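Local coordinates for hypothetical protein BQLF2 (Murid herpesvirus 4, PDB 2OA5) that is an abundant tegument protein of the virus particle, assembled from several copies, and probably serves a structural role there, at residues B[74-79]-B[83-88]. Sequence-based numbering, arbitrary orientation.
Sequences SRAAKA and QELTSL. With PE5 (3,6,9,12,15,18,21,24-octaoxahexacosan-1-ol), chain C.
Ala79 CB fits against the first turn of helix 82-90, lying 3.5 Å from Leu85 N and also touching Glu84 CB. The two backbones approach most closely here, with the CA atoms of Ala79 and Leu85 5.0 Å apart. One branch of Leu85 extends this apolar patch: with CG anti to the backbone N (chi1 -167°), its CD1 reaches Ala76 CB at 3.5 Å. Leu88, one helical turn further on, points both methyls at Arg75. CD1 comes to 3.3 Å from Arg75 O, a short approach to a carbonyl oxygen, while CD2 meets Arg75 CB at 3.7 Å; the two side chains cross at about a right angle. Beyond CG, the arginine chain, bent at chi2 and chi3, leads away, and its NH1 bonds weakly to Lys71 O.

The motif is a helical hairpin: the C-terminal end of long helix 46-76 turns back through a short connection into helix 82-90, the two running roughly antiparallel, and small alanines on one side let the leucines of the other come close. Polar groups bridge the connection. Glu84 OE1 accepts a hydrogen bond from Val80 N and also lies 3.5 Å from Ala79 CA, while Glu84 N bonds to Thr81 OG1, as expected of an N-terminal helix cap.

A second subunit covers part of the hairpin, its Ile53 packing on Ala76 and its Leu44 on Leu85, while its Arg49 NH2 bonds to Ala79 O. On the far face of helix 82-90, Thr86 CG2 lies 3.5 Å from PE5 C50.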
ATOM      1  N   SER B  74      10.877 -18.336  10.220  1.00 51.12           N
ATOM      2  CA  SER B  74      10.220 -19.064  11.290  1.00 54.33           C
ATOM      3  C   SER B  74       8.937 -19.737  10.793  1.00 54.98           C
ATOM      4  O   SER B  74       8.703 -20.912  11.077  1.00 57.34           O
ATOM      5  CB  SER B  74       9.941 -18.111  12.466  1.00 56.16           C
ATOM      6  OG  SER B  74       8.622 -18.237  12.965  1.00 57.25           O
ATOM      7  N   ARG B  75       8.117 -19.007  10.042  1.00 54.93           N
ATOM      8  CA  ARG B  75       6.877 -19.573   9.516  1.00 55.35           C
ATOM      9  C   ARG B  75       7.113 -20.662   8.474  1.00 54.84           C
ATOM     10  O   ARG B  75       6.388 -21.655   8.432  1.00 54.09           O
ATOM     11  CB  ARG B  75       6.008 -18.479   8.892  1.00 60.90           C
ATOM     12  CG  ARG B  75       4.818 -18.056   9.735  1.00 66.07           C
ATOM     13  CD  ARG B  75       5.276 -17.557  11.083  1.00 68.84           C
ATOM     14  NE  ARG B  75       4.448 -16.461  11.568  1.00 72.15           N
ATOM     15  CZ  ARG B  75       4.942 -15.362  12.131  1.00 73.37           C
ATOM     16  NH1 ARG B  75       6.255 -15.225  12.269  1.00 73.85           N
ATOM     17  NH2 ARG B  75       4.128 -14.403  12.552  1.00 73.59           N
ATOM     18  N   ALA B  76       8.123 -20.471   7.631  1.00 55.34           N
ATOM     19  CA  ALA B  76       8.438 -21.435   6.584  1.00 55.32           C
ATOM     20  C   ALA B  76       9.023 -22.725   7.153  1.00 56.78           C
ATOM     21  O   ALA B  76       9.184 -23.715   6.439  1.00 56.32           O
ATOM     22  CB  ALA B  76       9.404 -20.818   5.589  1.00 47.50           C
ATOM     23  N   ALA B  77       9.342 -22.708   8.439  1.00 60.91           N
ATOM     24  CA  ALA B  77       9.904 -23.880   9.101  1.00 61.79           C
ATOM     25  C   ALA B  77       8.906 -25.044   9.139  1.00 61.55           C
ATOM     26  O   ALA B  77       9.290 -26.203   9.013  1.00 62.88           O
ATOM     27  CB  ALA B  77      10.343 -23.508  10.521  1.00 60.69           C
ATOM     28  N   LYS B  78       7.620 -24.726   9.295  1.00 60.38           N
ATOM     29  CA  LYS B  78       6.563 -25.735   9.366  1.00 59.62           C
ATOM     30  C   LYS B  78       6.215 -26.430   8.049  1.00 58.04           C
ATOM     31  O   LYS B  78       5.650 -27.528   8.054  1.00 58.09           O
ATOM     32  CB  LYS B  78       5.286 -25.110   9.936  1.00 62.94           C
ATOM     33  CG  LYS B  78       5.397 -24.646  11.384  1.00 66.48           C
ATOM     34  CD  LYS B  78       6.259 -23.397  11.546  1.00 67.50           C
ATOM     35  CE  LYS B  78       6.956 -23.411  12.902  1.00 68.92           C
ATOM     36  NZ  LYS B  78       6.839 -22.126  13.643  1.00 69.79           N
ATOM     37  N   ALA B  79       6.538 -25.796   6.923  1.00 51.97           N
ATOM     38  CA  ALA B  79       6.232 -26.376   5.618  1.00 47.42           C
ATOM     39  C   ALA B  79       7.340 -27.308   5.143  1.00 44.23           C
ATOM     40  O   ALA B  79       8.515 -27.063   5.411  1.00 43.99           O
ATOM     41  CB  ALA B  79       6.012 -25.265   4.589  1.00 44.33           C
ATOM     42  N   GLN B  83       3.311 -26.908  -1.956  1.00 41.39           N
ATOM     43  CA  GLN B  83       1.926 -26.584  -1.658  1.00 40.20           C
ATOM     44  C   GLN B  83       1.721 -26.088  -0.231  1.00 38.72           C
ATOM     45  O   GLN B  83       0.916 -25.184  -0.004  1.00 38.22           O
ATOM     46  CB  GLN B  83       1.035 -27.804  -1.895  1.00 47.68           C
ATOM     47  CG  GLN B  83       0.735 -28.086  -3.357  1.00 52.40           C
ATOM     48  CD  GLN B  83      -0.315 -29.185  -3.528  1.00 54.61           C
ATOM     49  OE1 GLN B  83      -1.123 -29.411  -2.633  1.00 56.16           O
ATOM     50  NE2 GLN B  83      -0.296 -29.833  -4.680  1.00 56.15           N
ATOM     51  N   GLU B  84       2.431 -26.676   0.737  1.00 34.03           N
ATOM     52  CA  GLU B  84       2.275 -26.244   2.122  1.00 33.45           C
ATOM     53  C   GLU B  84       2.815 -24.839   2.308  1.00 30.74           C
ATOM     54  O   GLU B  84       2.173 -23.991   2.922  1.00 31.57           O
ATOM     55  CB  GLU B  84       3.031 -27.152   3.101  1.00 32.43           C
ATOM     56  CG  GLU B  84       2.579 -28.596   3.144  1.00 38.83           C
ATOM     57  CD  GLU B  84       3.043 -29.306   4.412  1.00 38.81           C
ATOM     58  OE1 GLU B  84       4.184 -29.057   4.857  1.00 39.53           O
ATOM     59  OE2 GLU B  84       2.262 -30.114   4.951  1.00 42.59           O
ATOM     60  N   LEU B  85       4.013 -24.603   1.795  1.00 27.60           N
ATOM     61  CA  LEU B  85       4.639 -23.300   1.951  1.00 28.55           C
ATOM     62  C   LEU B  85       3.825 -22.190   1.265  1.00 28.31           C
ATOM     63  O   LEU B  85       3.661 -21.088   1.813  1.00 27.60           O
ATOM     64  CB  LEU B  85       6.069 -23.353   1.411  1.00 29.50           C
ATOM     65  CG  LEU B  85       6.956 -22.167   1.783  1.00 31.29           C
ATOM     66  CD1 LEU B  85       6.945 -21.950   3.295  1.00 32.72           C
ATOM     67  CD2 LEU B  85       8.363 -22.419   1.269  1.00 34.05           C
ATOM     68  N   THR B  86       3.288 -22.495   0.088  1.00 31.25           N
ATOM     69  CA  THR B  86       2.499 -21.527  -0.658  1.00 35.41           C
ATOM     70  C   THR B  86       1.240 -21.135   0.124  1.00 36.12           C
ATOM     71  O   THR B  86       0.963 -19.954   0.315  1.00 35.48           O
ATOM     72  CB  THR B  86       2.132 -22.099  -2.059  1.00 35.73           C
ATOM     73  OG1 THR B  86       3.334 -22.319  -2.810  1.00 39.88           O
ATOM     74  CG2 THR B  86       1.248 -21.139  -2.829  1.00 34.16           C
ATOM     75  N   SER B  87       0.484 -22.128   0.585  1.00 36.85           N
ATOM     76  CA  SER B  87      -0.735 -21.871   1.353  1.00 37.69           C
ATOM     77  C   SER B  87      -0.384 -21.094   2.615  1.00 38.39           C
ATOM     78  O   SER B  87      -1.097 -20.187   3.041  1.00 39.71           O
ATOM     79  CB  SER B  87      -1.401 -23.197   1.729  1.00 44.28           C
ATOM     80  OG  SER B  87      -2.398 -23.016   2.719  1.00 45.82           O
ATOM     81  N   LEU B  88       0.743 -21.448   3.212  1.00 37.50           N
ATOM     82  CA  LEU B  88       1.180 -20.793   4.424  1.00 38.80           C
ATOM     83  C   LEU B  88       1.521 -19.311   4.195  1.00 38.84           C
ATOM     84  O   LEU B  88       1.103 -18.436   4.961  1.00 37.27           O
ATOM     85  CB  LEU B  88       2.389 -21.553   4.977  1.00 42.12           C
ATOM     86  CG  LEU B  88       2.890 -21.288   6.396  1.00 45.71           C
ATOM     87  CD1 LEU B  88       3.569 -22.556   6.926  1.00 47.96           C
ATOM     88  CD2 LEU B  88       3.848 -20.107   6.406  1.00 45.91           C
TER
HETATM   89  C48 PE5 C4870       2.504 -17.963  -1.489  1.00 69.22           C
HETATM   90  C50 PE5 C4870       3.529 -18.457  -2.517  1.00 68.71           C
HETATM   91  O1  PE5 C4870       4.831 -17.923  -2.254  1.00 70.21           O
HETATM   92  C1  PE5 C4870       5.357 -17.282  -3.427  1.00 70.07           C
HETATM   93  C2  PE5 C4870       6.584 -18.022  -3.920  1.00 70.52           C
HETATM   94  O2  PE5 C4870       7.592 -17.092  -4.325  1.00 71.48           O
HETATM   95  C3  PE5 C4870       8.860 -17.744  -4.370  1.00 74.03           C
HETATM   96  C4  PE5 C4870       9.285 -17.983  -5.802  1.00 76.38           C
HETATM   97  O3  PE5 C4870       9.513 -19.379  -6.014  1.00 79.25           O
HETATM   98  C5  PE5 C4870      10.796 -19.570  -6.618  1.00 81.11           C
HETATM   99  C6  PE5 C4870      11.227 -21.021  -6.488  1.00 83.62           C
HETATM  100  O4  PE5 C4870      12.485 -21.209  -7.152  1.00 86.03           O
HETATM  101  C7  PE5 C4870      12.973 -22.543  -6.958  1.00 87.85           C
HETATM  102  C8  PE5 C4870      14.465 -22.581  -7.257  1.00 90.60           C
HETATM  103  O5  PE5 C4870      15.074 -23.770  -6.730  1.00 92.49           O
HETATM  104  C9  PE5 C4870      16.237 -23.417  -5.964  1.00 93.44           C
HETATM  105  C10 PE5 C4870      17.510 -23.903  -6.642  1.00 94.41           C
HETATM  106  O6  PE5 C4870      18.663 -23.322  -5.998  1.00 95.02           O
HETATM  107  C11 PE5 C4870      19.854 -24.050  -6.349  1.00 93.58           C
HETATM  108  C12 PE5 C4870      20.882 -23.953  -5.229  1.00 92.66           C
HETATM  109  O7  PE5 C4870      21.219 -25.269  -4.760  1.00 92.51           O
HETATM  110  C13 PE5 C4870      22.135 -25.202  -3.653  1.00 91.10           C
HETATM  111  C14 PE5 C4870      21.730 -24.107  -2.680  1.00 90.35           C
HETATM  112  O8  PE5 C4870      21.290 -24.670  -1.431  1.00 90.02           O
HETATM  113  C15 PE5 C4870      20.930 -23.613  -0.529  1.00 88.45           C
HETATM  114  C16 PE5 C4870      20.352 -24.217   0.751  1.00 87.67           C
HETATM  115  O52 PE5 C4870      20.440 -23.269   1.814  1.00 86.65           O